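Local coordinates for protein elongation factor G (Thermus thermophilus, PDB 1WDT) that binds GTP together with magnesium and probably acts as a GTPase in the elongation stage of protein synthesis, at residues T61-V66 and V288-V293; A301-Y306 and L348-A353. All coordinates share one frame; numbering follows the deposited sequence.

Contact 1: T61-V66 and V288-V293. With MG (magnesium ion), chain B; GTP (guanosine-5'-triphosphate), chain C.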
loop_
_atom_site.group_PDB
_atom_site.type_symbol
_atom_site.label_atom_id
_atom_site.label_comp_id
_atom_site.label_asym_id
_atom_site.label_seq_id
_atom_site.Cartn_x
_atom_site.Cartn_y
_atom_site.Cartn_z
ATOM N N THR A 61 -13.278 6.729 0.022
ATOM C CA THR A 61 -13.231 5.478 -0.729
ATOM C C THR A 61 -12.201 4.541 -0.097
ATOM O O THR A 61 -10.989 4.735 -0.227
ATOM C CB THR A 61 -12.875 5.734 -2.223
ATOM O OG1 THR A 61 -13.870 6.584 -2.805
ATOM C CG2 THR A 61 -12.837 4.435 -3.007
ATOM N N VAL A 62 -12.706 3.536 0.609
ATOM C CA VAL A 62 -11.879 2.541 1.278
ATOM C C VAL A 62 -11.534 1.431 0.282
ATOM O O VAL A 62 -10.451 0.847 0.329
ATOM C CB VAL A 62 -12.638 1.905 2.477
ATOM C CG1 VAL A 62 -11.819 0.749 3.074
ATOM C CG2 VAL A 62 -12.929 2.979 3.548
ATOM N N ARG A 63 -12.471 1.158 -0.619
ATOM C CA ARG A 63 -12.310 0.116 -1.626
ATOM C C ARG A 63 -12.564 0.633 -3.030
ATOM O O ARG A 63 -13.499 1.402 -3.260
ATOM C CB ARG A 63 -13.285 -1.018 -1.351
ATOM C CG ARG A 63 -13.139 -1.639 0.020
ATOM C CD ARG A 63 -12.570 -3.024 -0.124
ATOM N NE ARG A 63 -11.165 -3.071 0.217
ATOM C CZ ARG A 63 -10.309 -3.999 -0.202
ATOM N NH1 ARG A 63 -10.689 -4.984 -1.011
ATOM N NH2 ARG A 63 -9.060 -3.948 0.225
ATOM N N THR A 64 -11.732 0.197 -3.967
ATOM C CA THR A 64 -11.879 0.586 -5.362
ATOM C C THR A 64 -13.247 0.140 -5.875
ATOM O O THR A 64 -13.657 -1.003 -5.680
ATOM C CB THR A 64 -10.783 -0.064 -6.240
ATOM O OG1 THR A 64 -9.498 0.406 -5.821
ATOM C CG2 THR A 64 -10.996 0.275 -7.718
ATOM N N GLY A 65 -13.955 1.059 -6.518
ATOM C CA GLY A 65 -15.249 0.738 -7.075
ATOM C C GLY A 65 -15.143 0.699 -8.590
ATOM O O GLY A 65 -14.438 1.510 -9.185
ATOM N N VAL A 66 -15.824 -0.253 -9.216
ATOM C CA VAL A 66 -15.819 -0.366 -10.668
ATOM C C VAL A 66 -17.057 0.322 -11.242
ATOM O O VAL A 66 -18.180 0.091 -10.790
ATOM C CB VAL A 66 -15.816 -1.849 -11.126
ATOM C CG1 VAL A 66 -15.886 -1.929 -12.652
ATOM C CG2 VAL A 66 -14.564 -2.541 -10.611
ATOM N N VAL A 288 -6.091 -11.221 -11.319
ATOM C CA VAL A 288 -6.996 -10.882 -10.224
ATOM C C VAL A 288 -6.327 -9.673 -9.563
ATOM O O VAL A 288 -5.279 -9.813 -8.934
ATOM C CB VAL A 288 -7.088 -12.032 -9.198
ATOM C CG1 VAL A 288 -8.060 -11.650 -8.073
ATOM C CG2 VAL A 288 -7.543 -13.318 -9.893
ATOM N N PHE A 289 -6.900 -8.487 -9.715
ATOM C CA PHE A 289 -6.257 -7.315 -9.133
ATOM C C PHE A 289 -6.777 -6.940 -7.753
ATOM O O PHE A 289 -6.157 -6.143 -7.047
ATOM C CB PHE A 289 -6.343 -6.130 -10.097
ATOM C CG PHE A 289 -7.723 -5.584 -10.277
ATOM C CD1 PHE A 289 -8.199 -4.572 -9.447
ATOM C CD2 PHE A 289 -8.544 -6.062 -11.293
ATOM C CE1 PHE A 289 -9.473 -4.042 -9.633
ATOM C CE2 PHE A 289 -9.811 -5.545 -11.482
ATOM C CZ PHE A 289 -10.280 -4.526 -10.648
ATOM N N LYS A 290 -7.917 -7.509 -7.373
ATOM C CA LYS A 290 -8.491 -7.266 -6.055
ATOM C C LYS A 290 -9.502 -8.351 -5.718
ATOM O O LYS A 290 -9.999 -9.055 -6.596
ATOM C CB LYS A 290 -9.173 -5.891 -5.965
ATOM C CG LYS A 290 -10.466 -5.772 -6.728
ATOM C CD LYS A 290 -11.285 -4.578 -6.263
ATOM C CE LYS A 290 -11.791 -4.780 -4.839
ATOM N NZ LYS A 290 -12.691 -3.678 -4.397
ATOM N N VAL A 291 -9.797 -8.477 -4.433
ATOM C CA VAL A 291 -10.742 -9.467 -3.953
ATOM C C VAL A 291 -11.629 -8.842 -2.882
ATOM O O VAL A 291 -11.154 -8.081 -2.045
ATOM C CB VAL A 291 -9.998 -10.689 -3.342
ATOM C CG1 VAL A 291 -10.967 -11.553 -2.546
ATOM C CG2 VAL A 291 -9.343 -11.528 -4.461
ATOM N N GLN A 292 -12.923 -9.143 -2.940
ATOM C CA GLN A 292 -13.874 -8.673 -1.941
ATOM C C GLN A 292 -14.435 -9.932 -1.288
ATOM O O GLN A 292 -14.681 -10.934 -1.968
ATOM C CB GLN A 292 -15.040 -7.901 -2.578
ATOM C CG GLN A 292 -14.727 -6.480 -3.021
ATOM C CD GLN A 292 -14.364 -5.575 -1.856
ATOM O OE1 GLN A 292 -15.120 -5.440 -0.898
ATOM N NE2 GLN A 292 -13.204 -4.949 -1.942
ATOM N N VAL A 293 -14.595 -9.903 0.027
ATOM C CA VAL A 293 -15.182 -11.040 0.715
ATOM C C VAL A 293 -16.404 -10.508 1.444
ATOM O O VAL A 293 -16.301 -9.916 2.520
ATOM C CB VAL A 293 -14.213 -11.705 1.715
ATOM C CG1 VAL A 293 -14.944 -12.802 2.488
ATOM C CG2 VAL A 293 -13.046 -12.332 0.966
HETATM MG MG MG B . -13.575 8.527 -3.370
HETATM P PG GTP C . -11.467 9.991 -1.487
HETATM O O1G GTP C . -11.387 10.220 -0.006
HETATM O O2G GTP C . -12.190 8.710 -1.876
HETATM O O3G GTP C . -10.028 9.933 -2.123
HETATM O O3B GTP C . -12.282 11.325 -2.062
HETATM P PB GTP C . -12.662 11.619 -3.598
HETATM O O1B GTP C . -11.694 12.510 -4.246
HETATM O O2B GTP C . -13.402 10.627 -4.323
HETATM O O3A GTP C . -13.781 12.649 -3.316
HETATM P PA GTP C . -15.380 12.522 -3.251
HETATM O O1A GTP C . -16.002 12.731 -4.625
HETATM O O2A GTP C . -15.881 11.712 -2.161
HETATM O "O5'" GTP C . -15.731 13.930 -2.554
HETATM C "C5'" GTP C . -14.934 15.029 -2.095
HETATM C "C4'" GTP C . -15.828 16.044 -1.389
HETATM O "O4'" GTP C . -15.848 17.311 -2.107
HETATM C "C3'" GTP C . -17.311 15.632 -1.257
HETATM O "O3'" GTP C . -17.859 16.026 0.001
HETATM C "C2'" GTP C . -17.956 16.281 -2.463
HETATM O "O2'" GTP C . -19.300 16.672 -2.155
HETATM C "C1'" GTP C . -17.119 17.502 -2.761
HETATM N N9 GTP C . -16.813 17.780 -4.187
HETATM C C8 GTP C . -16.439 16.864 -5.156
HETATM N N7 GTP C . -16.234 17.394 -6.331
HETATM C C5 GTP C . -16.483 18.742 -6.144
HETATM C C6 GTP C . -16.427 19.843 -7.066
HETATM O O6 GTP C . -16.132 19.834 -8.265
HETATM N N1 GTP C . -16.765 21.080 -6.454
HETATM C C2 GTP C . -17.114 21.216 -5.109
HETATM N N2 GTP C . -17.405 22.458 -4.703
HETATM N N3 GTP C . -17.165 20.196 -4.249
HETATM C C4 GTP C . -16.843 18.992 -4.825
HETATM O O HOH W 1 -15.086 9.208 -1.937
HETATM O O HOH W 2 -12.198 7.705 -4.964
#
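The guanidinium of R63 meets strand 285-294 along its edge: the Q292 amide lies there near the guanidinium plane, and R63 NH1 lies 3.3 Å from V291 O. K290 CE approaches that guanidinium obliquely. The guanidinium and amide planes are turned 46° against each other, and the R63 and Q292 side chains run past one another in opposite directions; the Q292 amide is probably turned over in the model, and no bond is rested on its atoms. An alanine in place of R63 removes the guanidinium, and would probably leave the E408 carbonyl without its weak donor and open a gap beside the Q292 side chain. K290 reaches between the segments: its NZ donates to T64 O at 3.1 Å, in the carbonyl plane and on a lone pair, and forms a salt bridge with E90. The same E90 carboxylate accepts the T64 N-H; its negative charge probably offsets the positive charge of K290 and, through a long, weak ion pair, that of R63. At the other end of 61-66, T61 OG1 binds magnesium at 2.0 Å, and T61 N donates to GTP O2G at 3.0 Å. With OG1 beside the backbone N (chi1 -60°), both groups face the gamma-phosphate side, as in the ordered first switch region of GTP-bound translational GTPases; GTP O2G and O2B, two waters and T23 OG1 complete the six-ligand metal site. Helix 88-97 lies against both segments, touching T64 and F289; G65 pairs with strand 74-80, while helix 392-408 packs on Q292 and V293.

Contact 2: A301-Y306 and L348-A353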
loop_
_atom_site.group_PDB
_atom_site.type_symbol
_atom_site.label_atom_id
_atom_site.label_comp_id
_atom_site.label_asym_id
_atom_site.label_seq_id
_atom_site.Cartn_x
_atom_site.Cartn_y
_atom_site.Cartn_z
ATOM N N ALA A 301 -13.929 -12.514 -6.923
ATOM C CA ALA A 301 -12.649 -12.105 -7.481
ATOM C C ALA A 301 -12.863 -11.126 -8.631
ATOM O O ALA A 301 -13.705 -11.345 -9.499
ATOM C CB ALA A 301 -11.865 -13.325 -7.952
ATOM N N TYR A 302 -12.105 -10.035 -8.613
ATOM C CA TYR A 302 -12.184 -9.015 -9.649
ATOM C C TYR A 302 -11.019 -9.212 -10.621
ATOM O O TYR A 302 -9.855 -9.110 -10.243
ATOM C CB TYR A 302 -12.135 -7.623 -9.007
ATOM C CG TYR A 302 -13.355 -7.335 -8.161
ATOM C CD1 TYR A 302 -14.322 -6.426 -8.585
ATOM C CD2 TYR A 302 -13.590 -8.042 -6.983
ATOM C CE1 TYR A 302 -15.497 -6.236 -7.863
ATOM C CE2 TYR A 302 -14.766 -7.863 -6.255
ATOM C CZ TYR A 302 -15.713 -6.963 -6.702
ATOM O OH TYR A 302 -16.887 -6.810 -6.005
ATOM N N LEU A 303 -11.341 -9.496 -11.877
ATOM C CA LEU A 303 -10.312 -9.733 -12.876
ATOM C C LEU A 303 -10.255 -8.664 -13.947
ATOM O O LEU A 303 -11.268 -8.093 -14.324
ATOM C CB LEU A 303 -10.548 -11.074 -13.588
ATOM C CG LEU A 303 -10.966 -12.318 -12.803
ATOM C CD1 LEU A 303 -10.742 -13.539 -13.684
ATOM C CD2 LEU A 303 -10.168 -12.446 -11.516
ATOM N N ARG A 304 -9.049 -8.398 -14.425
ATOM C CA ARG A 304 -8.861 -7.466 -15.517
ATOM C C ARG A 304 -8.464 -8.368 -16.673
ATOM O O ARG A 304 -7.539 -9.157 -16.540
ATOM C CB ARG A 304 -7.713 -6.487 -15.250
ATOM C CG ARG A 304 -7.166 -5.854 -16.533
ATOM C CD ARG A 304 -8.258 -5.104 -17.294
ATOM N NE ARG A 304 -7.932 -4.921 -18.709
ATOM C CZ ARG A 304 -7.064 -4.032 -19.189
ATOM N NH1 ARG A 304 -6.410 -3.213 -18.375
ATOM N NH2 ARG A 304 -6.845 -3.968 -20.498
ATOM N N LEU A 305 -9.174 -8.285 -17.789
ATOM C CA LEU A 305 -8.803 -9.094 -18.938
ATOM C C LEU A 305 -7.977 -8.162 -19.804
ATOM O O LEU A 305 -8.505 -7.231 -20.412
ATOM C CB LEU A 305 -10.043 -9.578 -19.687
ATOM C CG LEU A 305 -9.856 -10.454 -20.936
ATOM C CD1 LEU A 305 -9.186 -11.790 -20.570
ATOM C CD2 LEU A 305 -11.234 -10.695 -21.580
ATOM N N TYR A 306 -6.672 -8.398 -19.818
ATOM C CA TYR A 306 -5.738 -7.582 -20.588
ATOM C C TYR A 306 -5.752 -7.899 -22.075
ATOM O O TYR A 306 -5.438 -7.042 -22.902
ATOM C CB TYR A 306 -4.313 -7.806 -20.086
ATOM C CG TYR A 306 -4.056 -7.359 -18.671
ATOM C CD1 TYR A 306 -4.032 -6.000 -18.345
ATOM C CD2 TYR A 306 -3.786 -8.292 -17.663
ATOM C CE1 TYR A 306 -3.731 -5.577 -17.050
ATOM C CE2 TYR A 306 -3.490 -7.883 -16.367
ATOM C CZ TYR A 306 -3.462 -6.520 -16.068
ATOM O OH TYR A 306 -3.149 -6.103 -14.799
ATOM N N LEU A 348 -13.950 -8.111 -14.882
ATOM C CA LEU A 348 -14.968 -9.094 -14.544
ATOM C C LEU A 348 -15.038 -9.427 -13.055
ATOM O O LEU A 348 -14.049 -9.305 -12.330
ATOM C CB LEU A 348 -14.709 -10.382 -15.326
ATOM C CG LEU A 348 -14.759 -10.301 -16.855
ATOM C CD1 LEU A 348 -14.325 -11.638 -17.450
ATOM C CD2 LEU A 348 -16.164 -9.942 -17.305
ATOM N N GLY A 349 -16.219 -9.852 -12.615
ATOM C CA GLY A 349 -16.412 -10.242 -11.228
ATOM C C GLY A 349 -16.733 -11.729 -11.203
ATOM O O GLY A 349 -17.685 -12.177 -11.845
ATOM N N VAL A 350 -15.938 -12.505 -10.478
ATOM C CA VAL A 350 -16.155 -13.946 -10.399
ATOM C C VAL A 350 -16.636 -14.338 -8.998
ATOM O O VAL A 350 -15.880 -14.266 -8.030
ATOM C CB VAL A 350 -14.853 -14.722 -10.713
ATOM C CG1 VAL A 350 -15.140 -16.219 -10.781
ATOM C CG2 VAL A 350 -14.242 -14.216 -12.023
ATOM N N PRO A 351 -17.908 -14.744 -8.875
ATOM C CA PRO A 351 -18.491 -15.149 -7.591
ATOM C C PRO A 351 -17.982 -16.520 -7.153
ATOM O O PRO A 351 -17.448 -17.270 -7.966
ATOM C CB PRO A 351 -19.989 -15.157 -7.883
ATOM C CG PRO A 351 -20.037 -15.591 -9.314
ATOM C CD PRO A 351 -18.928 -14.762 -9.941
ATOM N N LYS A 352 -18.150 -16.835 -5.871
ATOM C CA LYS A 352 -17.713 -18.117 -5.310
ATOM C C LYS A 352 -16.262 -18.387 -5.682
ATOM O O LYS A 352 -15.894 -19.514 -6.005
ATOM C CB LYS A 352 -18.591 -19.255 -5.839
ATOM C CG LYS A 352 -20.077 -19.079 -5.569
ATOM C CD LYS A 352 -20.876 -20.256 -6.113
ATOM C CE LYS A 352 -22.373 -20.056 -5.918
ATOM N NZ LYS A 352 -22.739 -19.885 -4.482
ATOM N N ALA A 353 -15.445 -17.344 -5.607
ATOM C CA ALA A 353 -14.035 -17.413 -5.975
ATOM C C ALA A 353 -13.060 -17.708 -4.839
ATOM O O ALA A 353 -11.926 -17.230 -4.865
ATOM C CB ALA A 353 -13.639 -16.109 -6.660
#
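A301 and V350 form an antiparallel hydrogen-bonded pair, with A301 N donating to V350 O at 2.8 Å and V350 N to A301 O at 2.7 Å. L303 and L348 repeat the pattern, L303 N giving to L348 O and L348 N to L303 O. Y302 and G349, the non-hydrogen-bonded pair between them, bring their backbones together through CA-H...O contacts: G349 CA lies 3.4 Å from A301 O, and Y302 CA 3.3 Å from L348 O. Both acceptors thus serve an N-H and a CA-H at once. The tight part is the face carrying A301, L303, L348 and V350. Here the A301 methyl meets that of A353, CB to CB 3.5 Å, where the chain curls back after the strand. The L303 and V350 side chains cross obliquely: V350 CG2, lying beside its own backbone N while CG1 is anti to it (chi1 -174°), touches both L303 CG and L303 CD1 at 3.9 Å. The strand directions differ by 146°. This pairing belongs to the antiparallel beta barrel of domain 2, the fold it shares with the second domain of EF-Tu; 347-350 is an outermost strand of its sheet, and L305 extends the pairing to G345 and F346. The opposite face is sparser across this contact, because G349 has no side chain to set beside Y302; the tyrosine turns instead to strand 285-294, where its ring makes a cation-pi contact with K290. After V350, P351 packs on Y329 of strand 323-332, and K352 extends into solvent from the turn that returns A353 to A301.

How the contacts relate
From the N terminus, the chain passes T61-V66 in the GTP-binding domain; then 221 residues, most of them in that domain, pass before V288-V293 closes contact 1. The chain then turns directly into the neighbouring strand 298-307, where contact 2 opens; 41 residues, with strands but no helix, follow before L348-A353 closes it. The two loops are therefore in series, neither nested nor crossed. Contact 1 ties the GTP-binding domain to domain 2, whereas contact 2 joins strands within domain 2. Strands 285-294 and 298-307 link them, probably through hydrogen bonds from F289 N to Y302 O and from Y302 N to K290 O, with V288 packing on L303.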